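PDB 4WVA: mannosylglycerate hydrolase MGH1-like glycoside hydrolase domain-containing protein from Thermus thermophilus HB8, which hydrolyses mannosylglycerate to mannose and glycerate, and very probably glucosylglycerate as well, as a glycoside hydrolase of family GH63. Local coordinates for residues Leu383-Arg388 with Glu393-Leu398; Asn357-Val362 with Ala376-Asp381; Leu318-Ala323 with Glu364-Tyr369; Glu324-Lys329 with Leu333-Asp338. All coordinates share one frame; numbering follows the deposited sequence.

Contact 1 of 4, residues Leu383-Arg388 with Glu393-Leu398; sequences LALMER and EYYDPL
A buried CH-pi contact joins Leu-385, on helix 372-389, to Tyr-395, on the short strand 394-395 that follows it in the chain. The evidence is the position of Leu-385 CB, 4.0 Å from the centroid of the Tyr-395 ring and only 10° off its normal, which puts the methylene over the middle of one face. The two branch methyls of Leu-385 extend back along the tyrosine toward its root, and CD2 lies 3.9 Å from Tyr-395 CB. At the far end of the ring, Met-386 CG comes within 3.5 Å of Tyr-395 OH, the two side chains crossing at about a right angle. That hydroxyl is hydrogen-bonded to Gly-390 O and Arg-392 N, which ties the phenol to the turn linking helix and strand in this (alpha/alpha)6-barrel. With CG of Tyr-395 anti to its carbonyl carbon (chi1 -56°), the ring reaches toward the helix, whereas Tyr-394 points away and stacks on Trp-355. The preceding residue, Glu-393, is very probably the catalytic proton acceptor; its carboxylate is held by Tyr-28 OH and Gly-405 N. Past the strand, Asp-396 OD1 accepts from Leu-398 N at 2.7 Å, forming an Asx turn.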
loop_
_atom_site.group_PDB
_atom_site.type_symbol
_atom_site.label_atom_id
_atom_site.label_comp_id
_atom_site.label_asym_id
_atom_site.label_seq_id
_atom_site.Cartn_x
_atom_site.Cartn_y
_atom_site.Cartn_z
ATOM N N LEU A 383 19.169 -9.655 24.664
ATOM C CA LEU A 383 20.417 -9.287 25.340
ATOM C C LEU A 383 20.558 -9.960 26.715
ATOM O O LEU A 383 21.641 -10.428 27.063
ATOM C CB LEU A 383 20.571 -7.772 25.433
ATOM C CG LEU A 383 20.651 -7.042 24.089
ATOM C CD1 LEU A 383 20.937 -5.581 24.325
ATOM C CD2 LEU A 383 21.706 -7.616 23.151
ATOM N N ALA A 384 19.455 -10.055 27.457
ATOM C CA ALA A 384 19.435 -10.761 28.749
ATOM C C ALA A 384 19.829 -12.233 28.592
ATOM O O ALA A 384 20.628 -12.778 29.373
ATOM C CB ALA A 384 18.066 -10.646 29.398
ATOM N N LEU A 385 19.276 -12.878 27.572
ATOM C CA LEU A 385 19.585 -14.285 27.305
ATOM C C LEU A 385 21.084 -14.480 27.045
ATOM O O LEU A 385 21.721 -15.409 27.576
ATOM C CB LEU A 385 18.767 -14.755 26.107
ATOM C CG LEU A 385 17.271 -14.971 26.371
ATOM C CD1 LEU A 385 16.521 -15.207 25.059
ATOM C CD2 LEU A 385 17.068 -16.147 27.310
ATOM N N MET A 386 21.654 -13.600 26.226
ATOM C CA MET A 386 23.073 -13.705 25.863
ATOM C C MET A 386 23.983 -13.332 27.032
ATOM O O MET A 386 25.037 -13.948 27.207
ATOM C CB MET A 386 23.355 -12.863 24.623
ATOM C CG MET A 386 22.616 -13.416 23.412
ATOM S SD MET A 386 23.083 -12.703 21.836
ATOM C CE MET A 386 22.190 -11.156 21.848
ATOM N N GLU A 387 23.568 -12.361 27.844
ATOM C CA GLU A 387 24.342 -12.007 29.044
ATOM C C GLU A 387 24.442 -13.174 30.016
ATOM O O GLU A 387 25.494 -13.413 30.593
ATOM C CB GLU A 387 23.689 -10.859 29.780
ATOM C CG GLU A 387 23.951 -9.513 29.178
ATOM C CD GLU A 387 22.954 -8.493 29.679
ATOM O OE1 GLU A 387 22.092 -8.816 30.540
ATOM O OE2 GLU A 387 23.010 -7.368 29.198
ATOM N N ARG A 388 23.345 -13.888 30.220
ATOM C CA ARG A 388 23.302 -14.943 31.232
ATOM C C ARG A 388 23.830 -16.280 30.730
ATOM O O ARG A 388 24.450 -17.013 31.492
ATOM C CB ARG A 388 21.889 -15.146 31.772
ATOM C CG ARG A 388 21.843 -16.078 32.984
ATOM C CD ARG A 388 20.435 -16.239 33.544
ATOM N NE ARG A 388 19.867 -14.988 34.058
ATOM C CZ ARG A 388 20.171 -14.421 35.232
ATOM N NH1 ARG A 388 21.076 -14.963 36.048
ATOM N NH2 ARG A 388 19.575 -13.288 35.592
ATOM N N GLU A 393 22.819 -20.926 20.058
ATOM C CA GLU A 393 21.981 -20.954 18.862
ATOM C C GLU A 393 20.521 -20.563 19.187
ATOM O O GLU A 393 19.877 -19.840 18.409
ATOM C CB GLU A 393 22.080 -22.319 18.185
ATOM C CG GLU A 393 21.639 -22.353 16.732
ATOM C CD GLU A 393 21.829 -23.721 16.082
ATOM O OE1 GLU A 393 22.407 -24.618 16.744
ATOM O OE2 GLU A 393 21.422 -23.903 14.901
ATOM N N TYR A 394 19.983 -21.039 20.311
ATOM C CA TYR A 394 18.619 -20.710 20.713
ATOM C C TYR A 394 18.502 -20.906 22.213
ATOM O O TYR A 394 19.449 -21.390 22.853
ATOM C CB TYR A 394 17.562 -21.521 19.945
ATOM C CG TYR A 394 17.952 -22.952 19.665
ATOM C CD1 TYR A 394 18.775 -23.256 18.591
ATOM C CD2 TYR A 394 17.504 -23.992 20.464
ATOM C CE1 TYR A 394 19.171 -24.542 18.340
ATOM C CE2 TYR A 394 17.884 -25.290 20.200
ATOM C CZ TYR A 394 18.720 -25.556 19.130
ATOM O OH TYR A 394 19.135 -26.844 18.824
ATOM N N TYR A 395 17.369 -20.490 22.748
ATOM C CA TYR A 395 17.173 -20.429 24.190
ATOM C C TYR A 395 15.794 -20.913 24.554
ATOM O O TYR A 395 14.827 -20.640 23.855
ATOM C CB TYR A 395 17.374 -19.006 24.720
ATOM C CG TYR A 395 18.723 -18.425 24.379
ATOM C CD1 TYR A 395 18.950 -17.833 23.139
ATOM C CD2 TYR A 395 19.786 -18.484 25.277
ATOM C CE1 TYR A 395 20.181 -17.307 22.809
ATOM C CE2 TYR A 395 21.025 -17.969 24.943
ATOM C CZ TYR A 395 21.222 -17.389 23.704
ATOM O OH TYR A 395 22.447 -16.866 23.352
ATOM N N ASP A 396 15.700 -21.630 25.673
ATOM C CA ASP A 396 14.414 -22.056 26.208
ATOM C C ASP A 396 13.622 -20.799 26.600
ATOM O O ASP A 396 14.125 -19.954 27.341
ATOM C CB ASP A 396 14.656 -22.989 27.413
ATOM C CG ASP A 396 13.379 -23.551 28.007
ATOM O OD1 ASP A 396 12.458 -22.782 28.325
ATOM O OD2 ASP A 396 13.312 -24.785 28.184
ATOM N N PRO A 397 12.388 -20.638 26.078
ATOM C CA PRO A 397 11.664 -19.387 26.366
ATOM C C PRO A 397 11.092 -19.321 27.785
ATOM O O PRO A 397 10.710 -18.251 28.238
ATOM C CB PRO A 397 10.524 -19.378 25.347
ATOM C CG PRO A 397 10.417 -20.749 24.847
ATOM C CD PRO A 397 11.647 -21.528 25.168
ATOM N N LEU A 398 11.052 -20.463 28.468
ATOM C CA LEU A 398 10.450 -20.532 29.799
ATOM C C LEU A 398 11.506 -20.284 30.856
ATOM O O LEU A 398 11.258 -19.566 31.819
ATOM C CB LEU A 398 9.799 -21.906 30.008
ATOM C CG LEU A 398 8.796 -22.314 28.922
ATOM C CD1 LEU A 398 8.149 -23.639 29.290
ATOM C CD2 LEU A 398 7.746 -21.230 28.695
#

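Contact 2 of 4, residues Asn357-Val362 with Ala376-Asp381; sequences NVNWMV and ARLKAD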
loop_
_atom_site.group_PDB
_atom_site.type_symbol
_atom_site.label_atom_id
_atom_site.label_comp_id
_atom_site.label_asym_id
_atom_site.label_seq_id
_atom_site.Cartn_x
_atom_site.Cartn_y
_atom_site.Cartn_z
ATOM N N ASN A 357 18.311 -13.948 15.836
ATOM C CA ASN A 357 18.091 -13.319 14.537
ATOM C C ASN A 357 16.615 -12.942 14.280
ATOM O O ASN A 357 16.317 -11.881 13.705
ATOM C CB ASN A 357 18.642 -14.182 13.396
ATOM C CG ASN A 357 17.848 -15.456 13.179
ATOM O OD1 ASN A 357 17.437 -16.121 14.128
ATOM N ND2 ASN A 357 17.639 -15.812 11.917
ATOM N N VAL A 358 15.706 -13.815 14.709
ATOM C CA VAL A 358 14.273 -13.556 14.560
ATOM C C VAL A 358 13.824 -12.469 15.551
ATOM O O VAL A 358 13.045 -11.577 15.181
ATOM C CB VAL A 358 13.439 -14.851 14.674
ATOM C CG1 VAL A 358 11.952 -14.540 14.603
ATOM C CG2 VAL A 358 13.844 -15.808 13.558
ATOM N N ASN A 359 14.314 -12.498 16.792
ATOM C CA ASN A 359 14.025 -11.383 17.706
ATOM C C ASN A 359 14.419 -10.055 17.064
ATOM O O ASN A 359 13.694 -9.052 17.159
ATOM C CB ASN A 359 14.789 -11.496 19.037
ATOM C CG ASN A 359 14.023 -12.236 20.123
ATOM O OD1 ASN A 359 14.043 -11.838 21.334
ATOM N ND2 ASN A 359 13.370 -13.274 19.752
ATOM N N TRP A 360 15.606 -10.036 16.448
ATOM C CA TRP A 360 16.115 -8.827 15.803
ATOM C C TRP A 360 15.233 -8.373 14.620
ATOM O O TRP A 360 14.818 -7.198 14.572
ATOM C CB TRP A 360 17.579 -9.008 15.402
ATOM C CG TRP A 360 18.101 -7.797 14.691
ATOM C CD1 TRP A 360 18.438 -6.591 15.252
ATOM C CD2 TRP A 360 18.293 -7.661 13.288
ATOM N NE1 TRP A 360 18.834 -5.717 14.268
ATOM C CE2 TRP A 360 18.750 -6.345 13.057
ATOM C CE3 TRP A 360 18.135 -8.527 12.196
ATOM C CZ2 TRP A 360 19.042 -5.874 11.782
ATOM C CZ3 TRP A 360 18.430 -8.057 10.927
ATOM C CH2 TRP A 360 18.877 -6.739 10.732
ATOM N N MET A 361 14.909 -9.282 13.695
ATOM C CA MET A 361 14.099 -8.878 12.536
ATOM C C MET A 361 12.710 -8.418 12.970
ATOM O O MET A 361 12.169 -7.452 12.432
ATOM C CB MET A 361 13.955 -9.991 11.513
ATOM C CG MET A 361 15.231 -10.293 10.764
ATOM S SD MET A 361 15.065 -11.585 9.513
ATOM C CE MET A 361 15.008 -13.052 10.521
ATOM N N VAL A 362 12.123 -9.118 13.929
ATOM C CA VAL A 362 10.777 -8.777 14.398
ATOM C C VAL A 362 10.773 -7.467 15.203
ATOM O O VAL A 362 9.854 -6.678 15.064
ATOM C CB VAL A 362 10.139 -9.954 15.163
ATOM C CG1 VAL A 362 8.783 -9.577 15.729
ATOM C CG2 VAL A 362 10.012 -11.137 14.234
ATOM N N ALA A 376 11.538 -2.842 22.116
ATOM C CA ALA A 376 12.474 -2.756 23.243
ATOM C C ALA A 376 12.480 -4.032 24.082
ATOM O O ALA A 376 13.520 -4.458 24.582
ATOM C CB ALA A 376 12.125 -1.552 24.104
ATOM N N ARG A 377 11.311 -4.632 24.247
ATOM C CA ARG A 377 11.190 -5.897 24.964
ATOM C C ARG A 377 11.930 -7.033 24.253
ATOM O O ARG A 377 12.595 -7.837 24.891
ATOM C CB ARG A 377 9.698 -6.213 25.152
ATOM C CG ARG A 377 9.373 -7.580 25.690
ATOM C CD ARG A 377 9.910 -7.846 27.070
ATOM N NE ARG A 377 9.761 -9.252 27.440
ATOM C CZ ARG A 377 8.603 -9.864 27.664
ATOM N NH1 ARG A 377 7.431 -9.211 27.559
ATOM N NH2 ARG A 377 8.614 -11.147 27.992
ATOM N N LEU A 378 11.790 -7.113 22.927
ATOM C CA LEU A 378 12.473 -8.127 22.134
ATOM C C LEU A 378 13.988 -7.970 22.202
ATOM O O LEU A 378 14.733 -8.950 22.314
ATOM C CB LEU A 378 12.010 -8.058 20.658
ATOM C CG LEU A 378 10.573 -8.518 20.454
ATOM C CD1 LEU A 378 9.981 -7.987 19.170
ATOM C CD2 LEU A 378 10.527 -10.028 20.495
ATOM N N LYS A 379 14.457 -6.730 22.124
ATOM C CA LYS A 379 15.879 -6.451 22.357
ATOM C C LYS A 379 16.333 -6.824 23.766
ATOM O O LYS A 379 17.333 -7.518 23.950
ATOM C CB LYS A 379 16.170 -4.983 22.114
ATOM C CG LYS A 379 17.641 -4.628 22.257
ATOM C CD LYS A 379 17.886 -3.159 22.003
ATOM C CE LYS A 379 19.352 -2.832 22.274
ATOM N NZ LYS A 379 19.634 -1.388 22.085
ATOM N N ALA A 380 15.619 -6.334 24.764
ATOM C CA ALA A 380 16.003 -6.609 26.146
ATOM C C ALA A 380 16.061 -8.117 26.427
ATOM O O ALA A 380 17.000 -8.602 27.051
ATOM C CB ALA A 380 15.034 -5.927 27.093
ATOM N N ASP A 381 15.060 -8.864 25.972
ATOM C CA ASP A 381 15.076 -10.308 26.172
ATOM C C ASP A 381 16.264 -10.968 25.462
ATOM O O ASP A 381 16.955 -11.809 26.040
ATOM C CB ASP A 381 13.756 -10.936 25.732
ATOM C CG ASP A 381 12.640 -10.704 26.740
ATOM O OD1 ASP A 381 12.904 -10.097 27.816
ATOM O OD2 ASP A 381 11.489 -11.102 26.454
#
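Leu-378 bridges two neighbouring helices of the (alpha/alpha)6-barrel, packing against both Asn-359 and Val-362. The segments 357-362 and 376-381 run nearly antiparallel, at 158° between their directions, and their axes approach to 9.0 Å; residues 369-371 join the two helices. At the root of Leu-378, CB lies 4.0 Å from the backbone atom Asn-359 O. CG stands anti to the carbonyl carbon (chi1 -70°), and beyond it the side chain forks into two branches with different neighbours. CD2 faces the amide end of Asn-359, coming within 4.2 Å of Asn-359 CG. CD1 turns to the apolar side and meets Val-362 CG1 at 4.0 Å; it also packs on Phe-366, further along the helix of Val-362. All of these residues are buried, and the side chain of Asn-359 lies about 9 Å from that of Trp-350, a probable substrate-binding residue. One turn along from Leu-378, Asp-381 is drawn into polar contacts beside the helix pair: its carboxylate pairs with Arg-331 and accepts from Leu-333 N. Within the same helix, Arg-377 NE donates to Asp-381 OD2 at 2.7 Å, reaching it on the syn side but 34° out of the carboxylate plane.

Contact 3 of 4, residues Leu318-Ala323 with Glu364-Tyr369; sequences LLAQEA and EGFRDY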
loop_
_atom_site.group_PDB
_atom_site.type_symbol
_atom_site.label_atom_id
_atom_site.label_comp_id
_atom_site.label_asym_id
_atom_site.label_seq_id
_atom_site.Cartn_x
_atom_site.Cartn_y
_atom_site.Cartn_z
ATOM N N LEU A 318 -2.597 -6.136 15.343
ATOM C CA LEU A 318 -3.058 -7.499 15.673
ATOM C C LEU A 318 -1.864 -8.437 15.951
ATOM O O LEU A 318 -1.898 -9.277 16.873
ATOM C CB LEU A 318 -4.000 -8.053 14.590
ATOM C CG LEU A 318 -5.305 -7.254 14.456
ATOM C CD1 LEU A 318 -6.061 -7.679 13.219
ATOM C CD2 LEU A 318 -6.183 -7.439 15.674
ATOM N N LEU A 319 -0.785 -8.290 15.174
ATOM C CA LEU A 319 0.451 -9.005 15.493
ATOM C C LEU A 319 1.036 -8.581 16.851
ATOM O O LEU A 319 1.525 -9.441 17.605
ATOM C CB LEU A 319 1.488 -8.838 14.375
ATOM C CG LEU A 319 1.212 -9.578 13.068
ATOM C CD1 LEU A 319 2.305 -9.272 12.035
ATOM C CD2 LEU A 319 1.136 -11.085 13.308
ATOM N N ALA A 320 0.995 -7.288 17.165
ATOM C CA ALA A 320 1.493 -6.799 18.461
ATOM C C ALA A 320 0.727 -7.464 19.611
ATOM O O ALA A 320 1.320 -7.889 20.596
ATOM C CB ALA A 320 1.394 -5.295 18.555
ATOM N N GLN A 321 -0.584 -7.587 19.446
ATOM C CA GLN A 321 -1.424 -8.281 20.425
ATOM C C GLN A 321 -1.029 -9.741 20.558
ATOM O O GLN A 321 -0.939 -10.272 21.669
ATOM C CB GLN A 321 -2.904 -8.149 20.054
ATOM C CG GLN A 321 -3.389 -6.728 20.194
ATOM C CD GLN A 321 -4.875 -6.556 19.943
ATOM O OE1 GLN A 321 -5.443 -7.152 19.039
ATOM N NE2 GLN A 321 -5.506 -5.725 20.746
ATOM N N GLU A 322 -0.751 -10.388 19.431
ATOM C CA GLU A 322 -0.358 -11.779 19.464
ATOM C C GLU A 322 0.985 -11.956 20.177
ATOM O O GLU A 322 1.130 -12.884 20.964
ATOM C CB GLU A 322 -0.306 -12.382 18.059
ATOM C CG GLU A 322 -0.117 -13.892 18.049
ATOM C CD GLU A 322 -1.321 -14.677 18.565
ATOM O OE1 GLU A 322 -2.437 -14.110 18.691
ATOM O OE2 GLU A 322 -1.153 -15.885 18.805
ATOM N N ALA A 323 1.958 -11.081 19.907
ATOM C CA ALA A 323 3.242 -11.159 20.586
ATOM C C ALA A 323 3.059 -10.997 22.087
ATOM O O ALA A 323 3.668 -11.713 22.876
ATOM C CB ALA A 323 4.210 -10.117 20.080
ATOM N N GLU A 364 12.920 -4.992 14.685
ATOM C CA GLU A 364 13.060 -4.029 13.588
ATOM C C GLU A 364 11.681 -3.707 12.997
ATOM O O GLU A 364 11.345 -2.545 12.810
ATOM C CB GLU A 364 14.001 -4.572 12.505
ATOM C CG GLU A 364 15.469 -4.405 12.847
ATOM C CD GLU A 364 15.994 -3.021 12.539
ATOM O OE1 GLU A 364 15.525 -2.418 11.550
ATOM O OE2 GLU A 364 16.920 -2.550 13.235
ATOM N N GLY A 365 10.910 -4.748 12.687
ATOM C CA GLY A 365 9.584 -4.569 12.079
ATOM C C GLY A 365 8.645 -3.828 13.010
ATOM O O GLY A 365 7.975 -2.876 12.599
ATOM N N PHE A 366 8.594 -4.237 14.274
ATOM C CA PHE A 366 7.709 -3.559 15.207
ATOM C C PHE A 366 8.087 -2.093 15.381
ATOM O O PHE A 366 7.198 -1.228 15.438
ATOM C CB PHE A 366 7.625 -4.281 16.551
ATOM C CG PHE A 366 6.619 -5.402 16.586
ATOM C CD1 PHE A 366 5.272 -5.164 16.273
ATOM C CD2 PHE A 366 6.987 -6.679 16.969
ATOM C CE1 PHE A 366 4.348 -6.178 16.313
ATOM C CE2 PHE A 366 6.053 -7.697 17.029
ATOM C CZ PHE A 366 4.730 -7.448 16.706
ATOM N N ARG A 367 9.385 -1.801 15.443
ATOM C CA ARG A 367 9.862 -0.413 15.527
ATOM C C ARG A 367 9.352 0.386 14.347
ATOM O O ARG A 367 8.880 1.517 14.512
ATOM C CB ARG A 367 11.395 -0.368 15.588
ATOM C CG ARG A 367 12.002 1.023 15.775
ATOM C CD ARG A 367 12.151 1.844 14.491
ATOM N NE ARG A 367 12.627 1.019 13.379
ATOM C CZ ARG A 367 13.899 0.697 13.138
ATOM N NH1 ARG A 367 14.879 1.159 13.913
ATOM N NH2 ARG A 367 14.190 -0.092 12.102
ATOM N N ASP A 368 9.434 -0.195 13.160
ATOM C CA ASP A 368 9.049 0.504 11.943
ATOM C C ASP A 368 7.550 0.849 11.963
ATOM O O ASP A 368 7.124 1.820 11.322
ATOM C CB ASP A 368 9.339 -0.362 10.715
ATOM C CG ASP A 368 10.821 -0.551 10.440
ATOM O OD1 ASP A 368 11.667 0.224 10.955
ATOM O OD2 ASP A 368 11.149 -1.486 9.659
ATOM N N TYR A 369 6.763 0.049 12.680
ATOM C CA TYR A 369 5.316 0.271 12.805
ATOM C C TYR A 369 4.944 1.076 14.055
ATOM O O TYR A 369 3.764 1.227 14.364
ATOM C CB TYR A 369 4.555 -1.077 12.732
ATOM C CG TYR A 369 4.393 -1.546 11.295
ATOM C CD1 TYR A 369 5.381 -2.279 10.668
ATOM C CD2 TYR A 369 3.286 -1.178 10.534
ATOM C CE1 TYR A 369 5.281 -2.653 9.344
ATOM C CE2 TYR A 369 3.177 -1.537 9.197
ATOM C CZ TYR A 369 4.160 -2.300 8.613
ATOM O OH TYR A 369 4.082 -2.699 7.312
#
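Ala-320 and Phe-366 face each other from segments 318-323 and 364-369, whose helix axes are 11.6 Å apart at closest approach with 133° between their directions, and this nearest CA pair is separated by 7.7 Å. One aromatic side chain fills this wide spacing. Phe-366 points toward helix 313-327 and drives the outer part of its ring against the backbone there: CE1 is 3.6 Å from Ala-320 CA, and CZ is 3.9 Å from Leu-319 C. The carbonyl carbon of Leu-319 sits at the ring edge, near its plane, while Ala-320 and Ala-323 approach obliquely. The methyls of these alanines touch different corners of the ring, Ala-320 CB at 3.8 Å from Phe-366 CE1 and Ala-323 CB at 4.3 Å from Phe-366 CE2. Small residues therefore let the phenyl come right up to the main chain of the helix. Leu-306, Phe-303, Leu-374 and Leu-378 complete the apolar surroundings of Phe-366.

The polar residues of segment 364-369 face elsewhere. Arg-367 grips Asp-368 side-on, with NE at 2.7 Å and NH2 at 2.8 Å, both from a single atom, OD1, and both from the same face of the carboxylate. Asp-368 OD2 forms a salt bridge with Arg-279 of a second subunit, and the Tyr-369 ring stacks on His-312 of that subunit. The apolar contact thus lies beside a subunit interface, away from the annotated sites, and represents core packing between helices 313-327 and 356-368 of the (alpha/alpha)6-barrel.

Contact 4 of 4, residues Glu324-Lys329 with Leu333-Asp338; sequences ERWGEK and LLPSVD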
loop_
_atom_site.group_PDB
_atom_site.type_symbol
_atom_site.label_atom_id
_atom_site.label_comp_id
_atom_site.label_asym_id
_atom_site.label_seq_id
_atom_site.Cartn_x
_atom_site.Cartn_y
_atom_site.Cartn_z
ATOM N N GLU A 324 2.222 -10.050 22.463
ATOM C CA GLU A 324 1.876 -9.868 23.882
ATOM C C GLU A 324 1.264 -11.157 24.456
ATOM O O GLU A 324 1.638 -11.586 25.548
ATOM C CB GLU A 324 0.927 -8.685 24.041
ATOM C CG GLU A 324 0.507 -8.415 25.487
ATOM C CD GLU A 324 -0.390 -7.196 25.643
ATOM O OE1 GLU A 324 -0.216 -6.213 24.879
ATOM O OE2 GLU A 324 -1.280 -7.225 26.536
ATOM N N ARG A 325 0.362 -11.797 23.715
ATOM C CA ARG A 325 -0.210 -13.093 24.149
ATOM C C ARG A 325 0.857 -14.144 24.405
ATOM O O ARG A 325 0.829 -14.827 25.427
ATOM C CB ARG A 325 -1.207 -13.659 23.140
ATOM C CG ARG A 325 -2.467 -12.855 22.994
ATOM C CD ARG A 325 -3.570 -13.639 22.305
ATOM N NE ARG A 325 -4.700 -12.749 22.100
ATOM C CZ ARG A 325 -4.870 -11.963 21.036
ATOM N NH1 ARG A 325 -4.009 -11.979 20.015
ATOM N NH2 ARG A 325 -5.934 -11.174 20.983
ATOM N N TRP A 326 1.822 -14.263 23.493
ATOM C CA TRP A 326 2.887 -15.250 23.669
ATOM C C TRP A 326 3.675 -14.938 24.928
ATOM O O TRP A 326 4.095 -15.853 25.641
ATOM C CB TRP A 326 3.798 -15.331 22.438
ATOM C CG TRP A 326 3.108 -15.836 21.232
ATOM C CD1 TRP A 326 1.752 -15.944 21.036
ATOM C CD2 TRP A 326 3.721 -16.271 20.005
ATOM N NE1 TRP A 326 1.497 -16.434 19.773
ATOM C CE2 TRP A 326 2.687 -16.644 19.127
ATOM C CE3 TRP A 326 5.051 -16.403 19.581
ATOM C CZ2 TRP A 326 2.935 -17.137 17.829
ATOM C CZ3 TRP A 326 5.294 -16.913 18.303
ATOM C CH2 TRP A 326 4.243 -17.272 17.448
ATOM N N GLY A 327 3.863 -13.649 25.198
ATOM C CA GLY A 327 4.515 -13.173 26.410
ATOM C C GLY A 327 3.756 -13.416 27.709
ATOM O O GLY A 327 4.342 -13.321 28.780
ATOM N N GLU A 328 2.473 -13.742 27.629
ATOM C CA GLU A 328 1.700 -14.154 28.817
ATOM C C GLU A 328 2.103 -15.553 29.281
ATOM O O GLU A 328 1.845 -15.926 30.427
ATOM C CB GLU A 328 0.194 -14.160 28.524
ATOM C CG GLU A 328 -0.413 -12.800 28.175
ATOM C CD GLU A 328 -1.910 -12.871 27.920
ATOM O OE1 GLU A 328 -2.451 -13.990 27.770
ATOM O OE2 GLU A 328 -2.574 -11.815 27.865
ATOM N N LYS A 329 2.692 -16.339 28.378
ATOM C CA LYS A 329 3.022 -17.741 28.644
ATOM C C LYS A 329 4.511 -18.064 28.704
ATOM O O LYS A 329 4.902 -19.054 29.334
ATOM C CB LYS A 329 2.351 -18.629 27.599
ATOM C CG LYS A 329 0.838 -18.700 27.739
ATOM C CD LYS A 329 0.440 -19.051 29.164
ATOM C CE LYS A 329 -0.978 -19.581 29.249
ATOM N NZ LYS A 329 -1.252 -20.082 30.628
ATOM N N LEU A 333 10.525 -13.440 25.132
ATOM C CA LEU A 333 10.078 -13.346 23.753
ATOM C C LEU A 333 11.302 -13.453 22.866
ATOM O O LEU A 333 12.408 -13.138 23.311
ATOM C CB LEU A 333 9.383 -12.010 23.488
ATOM C CG LEU A 333 8.009 -11.792 24.145
ATOM C CD1 LEU A 333 7.482 -10.428 23.743
ATOM C CD2 LEU A 333 7.027 -12.888 23.758
ATOM N N LEU A 334 11.163 -13.909 21.620
ATOM C CA LEU A 334 9.942 -14.397 20.991
ATOM C C LEU A 334 10.104 -15.900 20.761
ATOM O O LEU A 334 10.995 -16.322 20.037
ATOM C CB LEU A 334 9.784 -13.717 19.641
ATOM C CG LEU A 334 8.518 -13.999 18.843
ATOM C CD1 LEU A 334 7.301 -13.387 19.497
ATOM C CD2 LEU A 334 8.692 -13.448 17.426
ATOM N N PRO A 335 9.247 -16.726 21.376
ATOM C CA PRO A 335 9.370 -18.160 21.057
ATOM C C PRO A 335 9.116 -18.424 19.576
ATOM O O PRO A 335 8.391 -17.668 18.916
ATOM C CB PRO A 335 8.301 -18.833 21.923
ATOM C CG PRO A 335 7.506 -17.756 22.511
ATOM C CD PRO A 335 8.181 -16.439 22.339
ATOM N N SER A 336 9.723 -19.484 19.061
ATOM C CA SER A 336 9.627 -19.808 17.639
ATOM C C SER A 336 8.270 -20.368 17.231
ATOM O O SER A 336 7.942 -20.376 16.042
ATOM C CB SER A 336 10.797 -20.689 17.199
ATOM O OG SER A 336 11.052 -21.780 18.102
ATOM N N VAL A 337 7.508 -20.846 18.207
ATOM C CA VAL A 337 6.114 -21.206 17.981
ATOM C C VAL A 337 5.282 -20.763 19.162
ATOM O O VAL A 337 5.780 -20.610 20.284
ATOM C CB VAL A 337 5.889 -22.717 17.730
ATOM C CG1 VAL A 337 6.729 -23.214 16.570
ATOM C CG2 VAL A 337 6.157 -23.534 18.979
ATOM N N ASP A 338 4.001 -20.512 18.888
ATOM C CA ASP A 338 3.042 -20.123 19.898
ATOM C C ASP A 338 3.175 -21.076 21.098
ATOM O O ASP A 338 3.041 -22.294 20.937
ATOM C CB ASP A 338 1.643 -20.190 19.264
ATOM C CG ASP A 338 0.510 -19.797 20.208
ATOM O OD1 ASP A 338 0.701 -19.672 21.432
ATOM O OD2 ASP A 338 -0.615 -19.619 19.686
#
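With CG anti to the carbonyl carbon (chi1 -65°), Trp-326 extends its indole from the last turn of helix 313-327 over the loop containing Asp-338, whose CG is in turn anti to its own backbone N (chi1 -180°). The main chain of the loop runs across one indole face: Asp-338 CA is 3.7 Å from the centroid of the six-membered ring and 16° off its normal, a CH-pi contact. The carboxylate continues over the pyrrole side, CG lying 3.5 Å from Trp-326 NE1 with the two planes 19° apart. This is packing; the indole N-H is donated to Glu-322 OE2, and Asp-338 OD1 is hydrogen-bonded to Thr-340 OG1. Pro-335 O meets the ring edge near its plane, 3.2 Å from Trp-326 CZ3; Leu-334 CD1 approaches obliquely, 3.8 Å from Trp-326 CE3. Phe-303 adds an edge-to-face aromatic contact. Nearer the helix end, Leu-333 CD2 packs 3.6 Å from Gly-327 N. A cis peptide joins Leu-333 to Leu-334. The tryptophan thus packs the end of helix 313-327 against the following loop of the (alpha/alpha)6-barrel, a loop whose Val-337 side chain lies about 6 Å from that of Trp-350 in the probable substrate-binding site.

How the contacts relate
Following the chain, helix 313-327 first supplies segment 318-323 of contact 3 and then 324-329 of contact 4. Contact 4 closes quickly, over the three residues 330-332, and falls wholly within the longer loop that contact 3 completes at 364-369. Contact 2 opens on helix 356-368 before contact 3 has closed and ends on helix 372-389, so these two cross. Contact 1 comes last, joining the end of helix 372-389 to strand 394-395. Leu-333 of contact 4 packs through CD2 on Ala-323 O of contact 3 and through CB on Leu-378 CD2 of contact 2. Pro-397 of contact 1 packs on Pro-335 of contact 4, linking the two loop segments.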